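Local coordinates for protein CurJ (Moorea producens 3L, PDB 5TZ6) that probably removes water from a polyketide intermediate by vinylogous dehydration, as the dehydratase domain of a curacin synthase module, here inactivated by substitution, at residues A[72-77]-A[245-250]; A[276-281]-A[291-296]; A[159-164]-A[187-192]. The protein carries 1 engineered substitution. All coordinates share one frame; numbering follows the deposited sequence.

Interaction 1: A[72-77]-A[245-250]; sequences QIEDIL and IDKFTF
The amide of Gln72 and the carboxylate of Glu74 lie on one face of this antiparallel pair, where CD of Lys247 approaches an oxygen of each. Lys247 CD is 3.5 Å from Gln72 OE1 and 4.0 Å from Glu74 OE2, and the Glu74 and Lys247 side chains lie side by side. Gln72 NE2 is held by Ser140 OG on the neighbouring strand, so the amide's firm partner lies outside this pair. On the opposite face Phe248 presents CB to Ile76 CD1, 4.2 Å away, while its ring, with CG anti to the backbone N (chi1 -175°), leads off to Val292 and Leu213. Strands 71-77 and 239-250 come from the two halves of the double hot-dog fold, so this pairing is the seam between them. The branched Ile73 and Ile245 fill the buried face against helix 51-65. Ile73 and Phe248 exchange two nearly straight backbone bonds. At Asp75 a G1 beta bulge sets Asp75 and Ile76 both opposite Ile245. The positive phi of 49° is one aspartate tolerates, and Asp75 N bonds to Asp246 O from above the carbonyl plane. Beyond it Ile76 lies alongside Ile245, CD1 3.8 Å from Ile245 CB. A water donates to Asp246 O and weakly to Glu74 OE2.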
ATOM      1  N   GLN A  72      13.243   1.949 -20.014  1.00 57.50           N
ATOM      2  CA  GLN A  72      13.028   0.899 -20.992  1.00 55.79           C
ATOM      3  C   GLN A  72      12.429  -0.321 -20.314  1.00 58.04           C
ATOM      4  O   GLN A  72      12.778  -0.654 -19.174  1.00 58.00           O
ATOM      5  CB  GLN A  72      14.331   0.514 -21.699  1.00 59.33           C
ATOM      6  CG  GLN A  72      15.402  -0.020 -20.773  1.00 66.10           C
ATOM      7  CD  GLN A  72      16.706  -0.300 -21.495  1.00 75.57           C
ATOM      8  OE1 GLN A  72      16.915   0.150 -22.623  1.00 74.00           O
ATOM      9  NE2 GLN A  72      17.598  -1.037 -20.840  1.00 90.96           N
ATOM     10  N   ILE A  73      11.499  -0.951 -21.029  1.00 45.25           N
ATOM     11  CA  ILE A  73      10.829  -2.175 -20.622  1.00 48.02           C
ATOM     12  C   ILE A  73      11.210  -3.240 -21.638  1.00 49.48           C
ATOM     13  O   ILE A  73      11.022  -3.041 -22.841  1.00 52.82           O
ATOM     14  CB  ILE A  73       9.303  -1.979 -20.586  1.00 51.53           C
ATOM     15  CG1 ILE A  73       8.973  -0.636 -19.924  1.00 45.90           C
ATOM     16  CG2 ILE A  73       8.626  -3.158 -19.888  1.00 45.37           C
ATOM     17  CD1 ILE A  73       7.516  -0.245 -20.011  1.00 43.32           C
ATOM     18  N   GLU A  74      11.726  -4.367 -21.167  1.00 52.08           N
ATOM     19  CA  GLU A  74      12.281  -5.377 -22.054  1.00 59.81           C
ATOM     20  C   GLU A  74      11.639  -6.733 -21.798  1.00 53.37           C
ATOM     21  O   GLU A  74      11.149  -7.017 -20.702  1.00 42.11           O
ATOM     22  CB  GLU A  74      13.805  -5.500 -21.906  1.00 58.01           C
ATOM     23  CG  GLU A  74      14.587  -4.341 -22.476  1.00 93.14           C
ATOM     24  CD  GLU A  74      16.033  -4.358 -22.031  1.00105.69           C
ATOM     25  OE1 GLU A  74      16.292  -4.131 -20.830  1.00 98.72           O
ATOM     26  OE2 GLU A  74      16.913  -4.624 -22.877  1.00107.54           O
ATOM     27  N   ASP A  75      11.658  -7.567 -22.836  1.00 50.49           N
ATOM     28  CA  ASP A  75      11.119  -8.921 -22.782  1.00 52.65           C
ATOM     29  C   ASP A  75       9.718  -8.936 -22.177  1.00 43.55           C
ATOM     30  O   ASP A  75       9.433  -9.652 -21.213  1.00 44.22           O
ATOM     31  CB  ASP A  75      12.069  -9.834 -22.011  1.00 62.46           C
ATOM     32  CG  ASP A  75      13.475  -9.791 -22.569  1.00 85.86           C
ATOM     33  OD1 ASP A  75      13.618  -9.661 -23.805  1.00 87.51           O
ATOM     34  OD2 ASP A  75      14.438  -9.869 -21.776  1.00109.70           O
ATOM     35  N   ILE A  76       8.841  -8.121 -22.758  1.00 39.56           N
ATOM     36  CA  ILE A  76       7.458  -8.008 -22.308  1.00 44.07           C
ATOM     37  C   ILE A  76       6.644  -9.176 -22.846  1.00 48.44           C
ATOM     38  O   ILE A  76       6.699  -9.488 -24.042  1.00 42.05           O
ATOM     39  CB  ILE A  76       6.848  -6.676 -22.771  1.00 43.72           C
ATOM     40  CG1 ILE A  76       7.719  -5.497 -22.332  1.00 42.88           C
ATOM     41  CG2 ILE A  76       5.415  -6.545 -22.275  1.00 38.39           C
ATOM     42  CD1 ILE A  76       7.378  -4.207 -23.040  1.00 44.46           C
ATOM     43  N   LEU A  77       5.848  -9.795 -21.976  1.00 50.70           N
ATOM     44  CA  LEU A  77       4.845 -10.765 -22.390  1.00 42.44           C
ATOM     45  C   LEU A  77       3.526 -10.416 -21.718  1.00 46.43           C
ATOM     46  O   LEU A  77       3.502  -9.814 -20.639  1.00 41.32           O
ATOM     47  CB  LEU A  77       5.264 -12.198 -22.039  1.00 37.77           C
ATOM     48  CG  LEU A  77       6.418 -12.728 -22.891  1.00 38.70           C
ATOM     49  CD1 LEU A  77       6.984 -14.042 -22.338  1.00 39.95           C
ATOM     50  CD2 LEU A  77       5.991 -12.862 -24.355  1.00 39.43           C
ATOM     51  N   ILE A 245       7.212  -8.028 -26.815  1.00 49.00           N
ATOM     52  CA  ILE A 245       7.982  -6.841 -27.176  1.00 47.65           C
ATOM     53  C   ILE A 245       9.411  -7.008 -26.674  1.00 48.60           C
ATOM     54  O   ILE A 245       9.630  -7.236 -25.479  1.00 47.37           O
ATOM     55  CB  ILE A 245       7.357  -5.562 -26.594  1.00 44.33           C
ATOM     56  CG1 ILE A 245       6.041  -5.250 -27.300  1.00 41.97           C
ATOM     57  CG2 ILE A 245       8.312  -4.397 -26.732  1.00 40.10           C
ATOM     58  CD1 ILE A 245       5.253  -4.138 -26.654  1.00 59.75           C
ATOM     59  N   ASP A 246      10.386  -6.887 -27.574  1.00 46.10           N
ATOM     60  CA  ASP A 246      11.776  -6.992 -27.142  1.00 67.28           C
ATOM     61  C   ASP A 246      12.186  -5.787 -26.299  1.00 64.28           C
ATOM     62  O   ASP A 246      12.731  -5.950 -25.204  1.00 59.83           O
ATOM     63  CB  ASP A 246      12.701  -7.171 -28.346  1.00 80.23           C
ATOM     64  CG  ASP A 246      12.464  -8.488 -29.066  1.00 96.02           C
ATOM     65  OD1 ASP A 246      12.020  -9.450 -28.403  1.00103.10           O
ATOM     66  OD2 ASP A 246      12.717  -8.563 -30.289  1.00104.45           O
ATOM     67  N   LYS A 247      11.926  -4.568 -26.777  1.00 59.51           N
ATOM     68  CA  LYS A 247      12.272  -3.404 -25.969  1.00 60.54           C
ATOM     69  C   LYS A 247      11.383  -2.208 -26.289  1.00 54.94           C
ATOM     70  O   LYS A 247      11.251  -1.818 -27.449  1.00 51.56           O
ATOM     71  CB  LYS A 247      13.741  -3.024 -26.172  1.00 56.56           C
ATOM     72  CG  LYS A 247      14.175  -1.819 -25.357  1.00 67.05           C
ATOM     73  CD  LYS A 247      15.679  -1.685 -25.345  1.00 73.57           C
ATOM     74  CE  LYS A 247      16.204  -1.429 -26.744  1.00 83.04           C
ATOM     75  NZ  LYS A 247      17.688  -1.513 -26.791  1.00101.98           N
ATOM     76  N   PHE A 248      10.813  -1.607 -25.250  1.00 47.48           N
ATOM     77  CA  PHE A 248      10.028  -0.384 -25.352  1.00 45.08           C
ATOM     78  C   PHE A 248      10.739   0.715 -24.568  1.00 46.22           C
ATOM     79  O   PHE A 248      10.916   0.596 -23.354  1.00 53.01           O
ATOM     80  CB  PHE A 248       8.619  -0.609 -24.803  1.00 43.54           C
ATOM     81  CG  PHE A 248       7.698   0.566 -24.979  1.00 54.42           C
ATOM     82  CD1 PHE A 248       7.881   1.729 -24.251  1.00 56.21           C
ATOM     83  CD2 PHE A 248       6.626   0.492 -25.854  1.00 61.92           C
ATOM     84  CE1 PHE A 248       7.033   2.804 -24.411  1.00 63.83           C
ATOM     85  CE2 PHE A 248       5.767   1.563 -26.016  1.00 64.18           C
ATOM     86  CZ  PHE A 248       5.973   2.723 -25.292  1.00 64.37           C
ATOM     87  N   THR A 249      11.103   1.798 -25.239  1.00 45.06           N
ATOM     88  CA  THR A 249      11.821   2.894 -24.606  1.00 59.43           C
ATOM     89  C   THR A 249      10.959   4.148 -24.598  1.00 55.14           C
ATOM     90  O   THR A 249      10.457   4.576 -25.645  1.00 50.28           O
ATOM     91  CB  THR A 249      13.154   3.169 -25.307  1.00 57.30           C
ATOM     92  OG1 THR A 249      13.903   1.953 -25.400  1.00 61.71           O
ATOM     93  CG2 THR A 249      13.962   4.206 -24.531  1.00 61.18           C
ATOM     94  N   PHE A 250      10.782   4.712 -23.409  1.00 48.62           N
ATOM     95  CA  PHE A 250      10.144   6.001 -23.209  1.00 51.38           C
ATOM     96  C   PHE A 250      11.235   7.034 -22.950  1.00 60.12           C
ATOM     97  O   PHE A 250      12.021   6.888 -22.005  1.00 65.91           O
ATOM     98  CB  PHE A 250       9.167   5.938 -22.036  1.00 55.00           C
ATOM     99  CG  PHE A 250       8.625   7.276 -21.613  1.00 60.36           C
ATOM    100  CD1 PHE A 250       7.682   7.947 -22.386  1.00 60.27           C
ATOM    101  CD2 PHE A 250       9.060   7.865 -20.438  1.00 62.75           C
ATOM    102  CE1 PHE A 250       7.184   9.181 -21.979  1.00 63.82           C
ATOM    103  CE2 PHE A 250       8.570   9.099 -20.032  1.00 67.28           C
ATOM    104  CZ  PHE A 250       7.632   9.756 -20.805  1.00 67.57           C
TER
HETATM  105  O   HOH W   1      15.751  -6.618 -25.276  1.00 60.48           O

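Interaction 2: A[276-281]-A[291-296]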
ATOM      1  N   LYS A 276       6.065  -9.045 -37.203  1.00 56.08           N
ATOM      2  CA  LYS A 276       7.163  -8.429 -36.467  1.00 56.09           C
ATOM      3  C   LYS A 276       7.452  -7.039 -37.020  1.00 56.24           C
ATOM      4  O   LYS A 276       7.487  -6.836 -38.241  1.00 62.62           O
ATOM      5  CB  LYS A 276       8.424  -9.295 -36.525  1.00 53.03           C
ATOM      6  CG  LYS A 276       8.226 -10.713 -36.008  1.00 67.83           C
ATOM      7  CD  LYS A 276       9.401 -11.614 -36.365  1.00 80.63           C
ATOM      8  CE  LYS A 276       9.290 -12.959 -35.659  1.00 91.10           C
ATOM      9  NZ  LYS A 276      10.492 -13.812 -35.878  1.00106.72           N
ATOM     10  N   ALA A 277       7.662  -6.086 -36.114  1.00 49.69           N
ATOM     11  CA  ALA A 277       7.735  -4.682 -36.488  1.00 54.90           C
ATOM     12  C   ALA A 277       8.595  -3.897 -35.505  1.00 53.54           C
ATOM     13  O   ALA A 277       8.740  -4.271 -34.337  1.00 51.46           O
ATOM     14  CB  ALA A 277       6.336  -4.070 -36.540  1.00 39.80           C
ATOM     15  N   ASP A 278       9.166  -2.803 -36.001  1.00 55.57           N
ATOM     16  CA  ASP A 278       9.755  -1.752 -35.188  1.00 61.00           C
ATOM     17  C   ASP A 278       8.908  -0.494 -35.341  1.00 58.65           C
ATOM     18  O   ASP A 278       8.409  -0.193 -36.436  1.00 61.97           O
ATOM     19  CB  ASP A 278      11.201  -1.464 -35.605  1.00 75.09           C
ATOM     20  CG  ASP A 278      12.156  -2.603 -35.258  1.00 99.49           C
ATOM     21  OD1 ASP A 278      11.960  -3.258 -34.213  1.00108.17           O
ATOM     22  OD2 ASP A 278      13.106  -2.842 -36.033  1.00116.97           O
ATOM     23  N   ILE A 279       8.758   0.242 -34.241  1.00 57.31           N
ATOM     24  CA  ILE A 279       7.900   1.416 -34.191  1.00 58.35           C
ATOM     25  C   ILE A 279       8.662   2.571 -33.558  1.00 55.06           C
ATOM     26  O   ILE A 279       9.462   2.380 -32.636  1.00 56.54           O
ATOM     27  CB  ILE A 279       6.602   1.121 -33.408  1.00 59.72           C
ATOM     28  CG1 ILE A 279       5.950  -0.164 -33.937  1.00 58.01           C
ATOM     29  CG2 ILE A 279       5.660   2.309 -33.475  1.00 54.79           C
ATOM     30  CD1 ILE A 279       4.841  -0.705 -33.065  1.00 54.53           C
ATOM     31  N   GLN A 280       8.378   3.780 -34.046  1.00 49.17           N
ATOM     32  CA  GLN A 280       9.015   5.013 -33.591  1.00 48.76           C
ATOM     33  C   GLN A 280       7.939   6.086 -33.484  1.00 48.61           C
ATOM     34  O   GLN A 280       7.333   6.468 -34.488  1.00 46.83           O
ATOM     35  CB  GLN A 280      10.127   5.448 -34.546  1.00 55.83           C
ATOM     36  CG  GLN A 280      11.377   4.583 -34.465  1.00 58.94           C
ATOM     37  CD  GLN A 280      12.492   5.117 -35.329  1.00 76.87           C
ATOM     38  OE1 GLN A 280      12.258   5.589 -36.441  1.00 84.77           O
ATOM     39  NE2 GLN A 280      13.713   5.070 -34.814  1.00 85.33           N
ATOM     40  N   LEU A 281       7.661   6.530 -32.270  1.00 51.41           N
ATOM     41  CA  LEU A 281       6.775   7.657 -32.037  1.00 55.15           C
ATOM     42  C   LEU A 281       7.637   8.890 -31.806  1.00 60.60           C
ATOM     43  O   LEU A 281       8.526   8.863 -30.952  1.00 73.09           O
ATOM     44  CB  LEU A 281       5.882   7.383 -30.829  1.00 45.73           C
ATOM     45  CG  LEU A 281       4.847   8.425 -30.418  1.00 58.43           C
ATOM     46  CD1 LEU A 281       3.811   8.646 -31.516  1.00 50.41           C
ATOM     47  CD2 LEU A 281       4.195   7.985 -29.116  1.00 54.97           C
ATOM     48  N   GLN A 291      10.030   4.472 -28.534  1.00 50.81           N
ATOM     49  CA  GLN A 291      10.521   3.572 -29.566  1.00 61.74           C
ATOM     50  C   GLN A 291      10.259   2.131 -29.161  1.00 55.48           C
ATOM     51  O   GLN A 291      10.388   1.775 -27.988  1.00 50.97           O
ATOM     52  CB  GLN A 291      12.018   3.774 -29.810  1.00 60.99           C
ATOM     53  CG  GLN A 291      12.545   3.009 -31.001  1.00 66.25           C
ATOM     54  CD  GLN A 291      14.007   3.284 -31.260  1.00 71.07           C
ATOM     55  OE1 GLN A 291      14.417   3.516 -32.397  1.00 83.78           O
ATOM     56  NE2 GLN A 291      14.805   3.258 -30.201  1.00 68.54           N
ATOM     57  N   VAL A 292       9.884   1.308 -30.133  1.00 58.30           N
ATOM     58  CA  VAL A 292       9.571  -0.096 -29.896  1.00 49.78           C
ATOM     59  C   VAL A 292      10.402  -0.928 -30.853  1.00 53.46           C
ATOM     60  O   VAL A 292      10.302  -0.760 -32.076  1.00 48.64           O
ATOM     61  CB  VAL A 292       8.077  -0.399 -30.083  1.00 49.61           C
ATOM     62  CG1 VAL A 292       7.813  -1.896 -29.904  1.00 44.89           C
ATOM     63  CG2 VAL A 292       7.251   0.425 -29.120  1.00 47.96           C
ATOM     64  N   ILE A 293      11.199  -1.837 -30.302  1.00 52.78           N
ATOM     65  CA  ILE A 293      12.047  -2.739 -31.067  1.00 52.13           C
ATOM     66  C   ILE A 293      11.554  -4.153 -30.816  1.00 53.27           C
ATOM     67  O   ILE A 293      11.387  -4.562 -29.659  1.00 54.88           O
ATOM     68  CB  ILE A 293      13.527  -2.603 -30.663  1.00 57.22           C
ATOM     69  CG1 ILE A 293      14.046  -1.201 -30.980  1.00 60.77           C
ATOM     70  CG2 ILE A 293      14.376  -3.653 -31.373  1.00 52.35           C
ATOM     71  CD1 ILE A 293      14.170  -0.922 -32.452  1.00 67.81           C
ATOM     72  N   GLY A 294      11.339  -4.900 -31.892  1.00 58.50           N
ATOM     73  CA  GLY A 294      10.930  -6.282 -31.747  1.00 58.95           C
ATOM     74  C   GLY A 294       9.497  -6.461 -31.295  1.00 56.90           C
ATOM     75  O   GLY A 294       9.217  -7.346 -30.475  1.00 58.47           O
ATOM     76  N   PHE A 295       8.590  -5.614 -31.766  1.00 49.67           N
ATOM     77  CA  PHE A 295       7.173  -5.844 -31.527  1.00 46.81           C
ATOM     78  C   PHE A 295       6.719  -7.064 -32.313  1.00 53.44           C
ATOM     79  O   PHE A 295       6.946  -7.151 -33.524  1.00 53.95           O
ATOM     80  CB  PHE A 295       6.349  -4.627 -31.942  1.00 50.85           C
ATOM     81  CG  PHE A 295       4.871  -4.822 -31.787  1.00 52.03           C
ATOM     82  CD1 PHE A 295       4.141  -5.480 -32.766  1.00 52.91           C
ATOM     83  CD2 PHE A 295       4.207  -4.344 -30.670  1.00 55.04           C
ATOM     84  CE1 PHE A 295       2.783  -5.671 -32.629  1.00 47.71           C
ATOM     85  CE2 PHE A 295       2.840  -4.524 -30.531  1.00 59.43           C
ATOM     86  CZ  PHE A 295       2.128  -5.188 -31.511  1.00 44.69           C
ATOM     87  N   GLU A 296       6.089  -8.014 -31.633  1.00 52.68           N
ATOM     88  CA  GLU A 296       5.512  -9.180 -32.287  1.00 53.64           C
ATOM     89  C   GLU A 296       4.046  -9.286 -31.903  1.00 46.72           C
ATOM     90  O   GLU A 296       3.715  -9.362 -30.707  1.00 42.44           O
ATOM     91  CB  GLU A 296       6.237 -10.475 -31.925  1.00 57.67           C
ATOM     92  CG  GLU A 296       5.630 -11.679 -32.649  1.00 75.73           C
ATOM     93  CD  GLU A 296       6.333 -12.994 -32.355  1.00 92.06           C
ATOM     94  OE1 GLU A 296       5.756 -13.825 -31.622  1.00101.66           O
ATOM     95  OE2 GLU A 296       7.460 -13.199 -32.856  1.00101.18           O
TER
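The two segments run antiparallel: Ala277 pairs with Phe295, and Ile279 with Val292, through reciprocal backbone bonds, but the register slips by one between them. Asp278 alone spans Ile293 and Gly294, a beta bulge whose extra residue lies in 291-296. Gly294 has a phi of 73°, a conformation that favours glycine. The side chain of Asp278 fastens the bulge: with CG beside the backbone N (chi1 -69°), OD1 reaches Gly294 N at 2.9 Å and is met nearly along its C-O axis. The same oxygen rests 3.2 Å from Ile293 CA, and Ile293 CD1 touches Asp278 CG at 3.8 Å. Further along this face Gln280 and Gln291 extend side by side with amide planes 16° apart, and Gln280 NE2 donates to Gln291 OE1 over 3.0 Å. Lys276 and Glu296 also run together, CE of Lys276 3.4 Å from OE2 of Glu296, yet each charge has its salt bridge elsewhere, with Asp268 and Arg298 respectively. Apolar residues suit the buried face: Ile279 CB meets Val292 CB at 3.9 Å, and Ile279 CD1 approaches Phe295 CG at 4.3 Å. The Phe295 ring meets that of Phe222, and its side chain also touches Pro242, which lines the ligand pocket. Together the strands form a beta hairpin in the second hot-dog half, with the side chain of Phe295 about 7 Å from the bound hydroxy acid.

Interaction 3: A[159-164]-A[187-192]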
ATOM      1  N   SER A 159       4.070   7.472 -49.310  1.00100.38           N
ATOM      2  CA  SER A 159       3.306   8.464 -50.046  1.00 97.38           C
ATOM      3  C   SER A 159       1.925   8.001 -50.491  1.00 88.48           C
ATOM      4  O   SER A 159       1.189   8.810 -51.065  1.00102.04           O
ATOM      5  CB  SER A 159       4.102   8.941 -51.271  1.00100.28           C
ATOM      6  OG  SER A 159       4.500   7.850 -52.082  1.00103.26           O
ATOM      7  N   GLN A 160       1.533   6.752 -50.239  1.00 81.51           N
ATOM      8  CA  GLN A 160       0.190   6.319 -50.627  1.00 78.41           C
ATOM      9  C   GLN A 160      -0.760   6.612 -49.472  1.00 74.53           C
ATOM     10  O   GLN A 160      -0.909   5.806 -48.553  1.00 71.36           O
ATOM     11  CB  GLN A 160       0.165   4.847 -51.015  1.00 81.28           C
ATOM     12  CG  GLN A 160      -1.244   4.342 -51.269  1.00 89.09           C
ATOM     13  CD  GLN A 160      -1.297   2.867 -51.592  1.00101.08           C
ATOM     14  OE1 GLN A 160      -0.285   2.258 -51.942  1.00107.15           O
ATOM     15  NE2 GLN A 160      -2.482   2.280 -51.475  1.00103.50           N
ATOM     16  N   LYS A 161      -1.425   7.763 -49.529  1.00 76.68           N
ATOM     17  CA  LYS A 161      -2.411   8.106 -48.514  1.00 86.07           C
ATOM     18  C   LYS A 161      -3.560   7.104 -48.508  1.00 74.10           C
ATOM     19  O   LYS A 161      -4.045   6.686 -49.561  1.00 83.98           O
ATOM     20  CB  LYS A 161      -2.947   9.518 -48.744  1.00 79.47           C
ATOM     21  CG  LYS A 161      -3.814  10.022 -47.606  1.00 84.04           C
ATOM     22  CD  LYS A 161      -4.115  11.503 -47.751  1.00 97.43           C
ATOM     23  CE  LYS A 161      -5.004  12.001 -46.623  1.00104.61           C
ATOM     24  NZ  LYS A 161      -4.348  11.829 -45.296  1.00102.90           N
ATOM     25  N   ILE A 162      -3.986   6.703 -47.308  1.00 71.67           N
ATOM     26  CA  ILE A 162      -5.148   5.838 -47.152  1.00 77.88           C
ATOM     27  C   ILE A 162      -5.962   6.309 -45.954  1.00 75.70           C
ATOM     28  O   ILE A 162      -5.454   6.967 -45.043  1.00 76.72           O
ATOM     29  CB  ILE A 162      -4.767   4.349 -46.983  1.00 79.76           C
ATOM     30  CG1 ILE A 162      -4.420   4.039 -45.534  1.00 70.61           C
ATOM     31  CG2 ILE A 162      -3.591   3.990 -47.878  1.00 84.27           C
ATOM     32  CD1 ILE A 162      -3.862   2.650 -45.351  1.00 73.02           C
ATOM     33  N   ASP A 163      -7.248   5.965 -45.974  1.00 76.71           N
ATOM     34  CA  ASP A 163      -8.196   6.460 -44.988  1.00 78.95           C
ATOM     35  C   ASP A 163      -8.024   5.716 -43.675  1.00 75.41           C
ATOM     36  O   ASP A 163      -7.963   4.482 -43.651  1.00 73.34           O
ATOM     37  CB  ASP A 163      -9.627   6.299 -45.500  1.00 90.47           C
ATOM     38  CG  ASP A 163     -10.650   7.021 -44.636  1.00 95.08           C
ATOM     39  OD1 ASP A 163     -10.323   7.409 -43.494  1.00 89.60           O
ATOM     40  OD2 ASP A 163     -11.798   7.180 -45.099  1.00107.28           O
ATOM     41  N   SER A 164      -7.951   6.469 -42.581  1.00 71.49           N
ATOM     42  CA  SER A 164      -7.816   5.842 -41.275  1.00 66.36           C
ATOM     43  C   SER A 164      -8.976   4.907 -40.973  1.00 64.31           C
ATOM     44  O   SER A 164      -8.812   3.962 -40.189  1.00 57.96           O
ATOM     45  CB  SER A 164      -7.710   6.918 -40.196  1.00 59.65           C
ATOM     46  OG  SER A 164      -8.808   7.808 -40.275  1.00 78.54           O
ATOM     47  N   GLN A 187      -4.260  10.355 -39.820  1.00 74.99           N
ATOM     48  CA  GLN A 187      -3.877  10.215 -41.221  1.00 68.89           C
ATOM     49  C   GLN A 187      -2.891   9.071 -41.376  1.00 63.61           C
ATOM     50  O   GLN A 187      -2.158   8.738 -40.442  1.00 64.00           O
ATOM     51  CB  GLN A 187      -3.275  11.516 -41.761  1.00 70.68           C
ATOM     52  CG  GLN A 187      -4.308  12.569 -42.083  1.00 79.96           C
ATOM     53  CD  GLN A 187      -3.707  13.760 -42.791  1.00 94.90           C
ATOM     54  OE1 GLN A 187      -3.970  13.999 -43.971  1.00 98.90           O
ATOM     55  NE2 GLN A 187      -2.878  14.509 -42.075  1.00 99.07           N
ATOM     56  N   VAL A 188      -2.873   8.467 -42.564  1.00 58.16           N
ATOM     57  CA  VAL A 188      -2.066   7.272 -42.797  1.00 60.81           C
ATOM     58  C   VAL A 188      -1.458   7.324 -44.190  1.00 66.94           C
ATOM     59  O   VAL A 188      -2.165   7.547 -45.179  1.00 76.80           O
ATOM     60  CB  VAL A 188      -2.890   5.984 -42.616  1.00 61.78           C
ATOM     61  CG1 VAL A 188      -1.998   4.750 -42.760  1.00 54.70           C
ATOM     62  CG2 VAL A 188      -3.571   5.989 -41.256  1.00 48.44           C
ATOM     63  N   TRP A 189      -0.149   7.089 -44.266  1.00 59.62           N
ATOM     64  CA  TRP A 189       0.581   7.010 -45.525  1.00 67.20           C
ATOM     65  C   TRP A 189       1.300   5.675 -45.581  1.00 66.18           C
ATOM     66  O   TRP A 189       2.071   5.344 -44.673  1.00 69.45           O
ATOM     67  CB  TRP A 189       1.586   8.152 -45.657  1.00 73.57           C
ATOM     68  CG  TRP A 189       0.945   9.472 -45.818  1.00 78.45           C
ATOM     69  CD1 TRP A 189       0.604  10.083 -46.987  1.00 82.00           C
ATOM     70  CD2 TRP A 189       0.571  10.367 -44.769  1.00 80.80           C
ATOM     71  NE1 TRP A 189       0.032  11.304 -46.731  1.00 83.97           N
ATOM     72  CE2 TRP A 189       0.002  11.503 -45.375  1.00 83.36           C
ATOM     73  CE3 TRP A 189       0.661  10.316 -43.375  1.00 76.83           C
ATOM     74  CZ2 TRP A 189      -0.478  12.581 -44.637  1.00 85.62           C
ATOM     75  CZ3 TRP A 189       0.186  11.386 -42.641  1.00 84.20           C
ATOM     76  CH2 TRP A 189      -0.377  12.506 -43.274  1.00 87.86           C
ATOM     77  N   LEU A 190       1.049   4.914 -46.636  1.00 58.00           N
ATOM     78  CA  LEU A 190       1.676   3.617 -46.821  1.00 70.14           C
ATOM     79  C   LEU A 190       2.871   3.738 -47.754  1.00 81.02           C
ATOM     80  O   LEU A 190       2.845   4.513 -48.721  1.00 85.32           O
ATOM     81  CB  LEU A 190       0.691   2.594 -47.390  1.00 71.57           C
ATOM     82  CG  LEU A 190      -0.246   1.872 -46.426  1.00 69.28           C
ATOM     83  CD1 LEU A 190      -1.141   0.931 -47.209  1.00 70.27           C
ATOM     84  CD2 LEU A 190       0.546   1.098 -45.378  1.00 69.06           C
ATOM     85  N   GLY A 191       3.914   2.968 -47.444  1.00 79.18           N
ATOM     86  CA  GLY A 191       5.066   2.758 -48.290  1.00 84.38           C
ATOM     87  C   GLY A 191       5.272   1.272 -48.520  1.00 89.51           C
ATOM     88  O   GLY A 191       4.342   0.465 -48.421  1.00 89.15           O
ATOM     89  N   GLU A 192       6.518   0.912 -48.798  1.00 89.98           N
ATOM     90  CA  GLU A 192       6.861  -0.487 -49.036  1.00100.80           C
ATOM     91  C   GLU A 192       7.231  -1.128 -47.698  1.00 94.50           C
ATOM     92  O   GLU A 192       8.326  -0.913 -47.168  1.00100.40           O
ATOM     93  CB  GLU A 192       7.986  -0.601 -50.055  1.00120.44           C
ATOM     94  CG  GLU A 192       7.918  -1.887 -50.861  1.00141.01           C
ATOM     95  CD  GLU A 192       6.504  -2.200 -51.331  1.00154.23           C
ATOM     96  OE1 GLU A 192       5.670  -2.601 -50.492  1.00157.94           O
ATOM     97  OE2 GLU A 192       6.223  -2.036 -52.536  1.00159.47           O
TER
HETATM   98  O   HOH W   2      -5.162   9.359 -44.421  1.00 59.13           O
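Ile162 packs against Val188 and Leu190 on the tight face of a short antiparallel pair, where strand 160-162 forms an outermost strand of the second hot-dog half. Ile162 CG1 sits between the backbone N and the carbonyl carbon (chi1 84°), the crowded position, and touches Val188 CG1 at 3.8 Å. Beyond it, Ile162 CD1 reaches Leu190 CD1 at 3.7 Å. Leu230 and Leu228 add to this apolar patch, with Val195 from the next strand, a natural place for branched aliphatic residues. Where the pair begins, Ser159 and Gln160 both face Leu190 in a classic beta bulge: Gln160 N bonds firmly to Leu190 O, Ser159 N only weakly.

The other face is more open to solvent and mixes charge with an indole. Exposed Lys161 runs alongside the partly exposed Trp189, CB 4.0 Å from Trp189 CD1, long methylenes beside a broad indole. Its last torsion turns NZ aside (chi4 61°), and NZ donates to Gln187 OE1 at 2.6 Å, while Gln187 NE2 binds Gln198 on the next strand. An alanine in place of Gln187 would probably leave Lys161 without its amide mate and Gln198 without the NE2 donor, setting the lysine end freer to turn. A water also bonds there: it accepts from Lys161 NZ at 2.7 Å and from the N-H of Val188 at 3.1 Å.

How the interactions relate
Interactions 1 and 2 are immediate neighbours, their centres 9 Å apart, because strands 239-250 and 288-300 pair with each other: Thr249 N lies 2.8 Å from Gln291 O, a probable hydrogen bond. Interaction 3 stands apart at the periphery, its centre about 27 Å from that of interaction 1 and 18 Å from that of interaction 2, reached through strands 258-267 and 194-200. In chain order 72-77 comes first, then both segments of interaction 3, then 245-250, and finally the hairpin of interaction 2. With interaction 1 at the junction of the halves, the others build the second half outward, from beside the ligand pocket to the outer edge of that half.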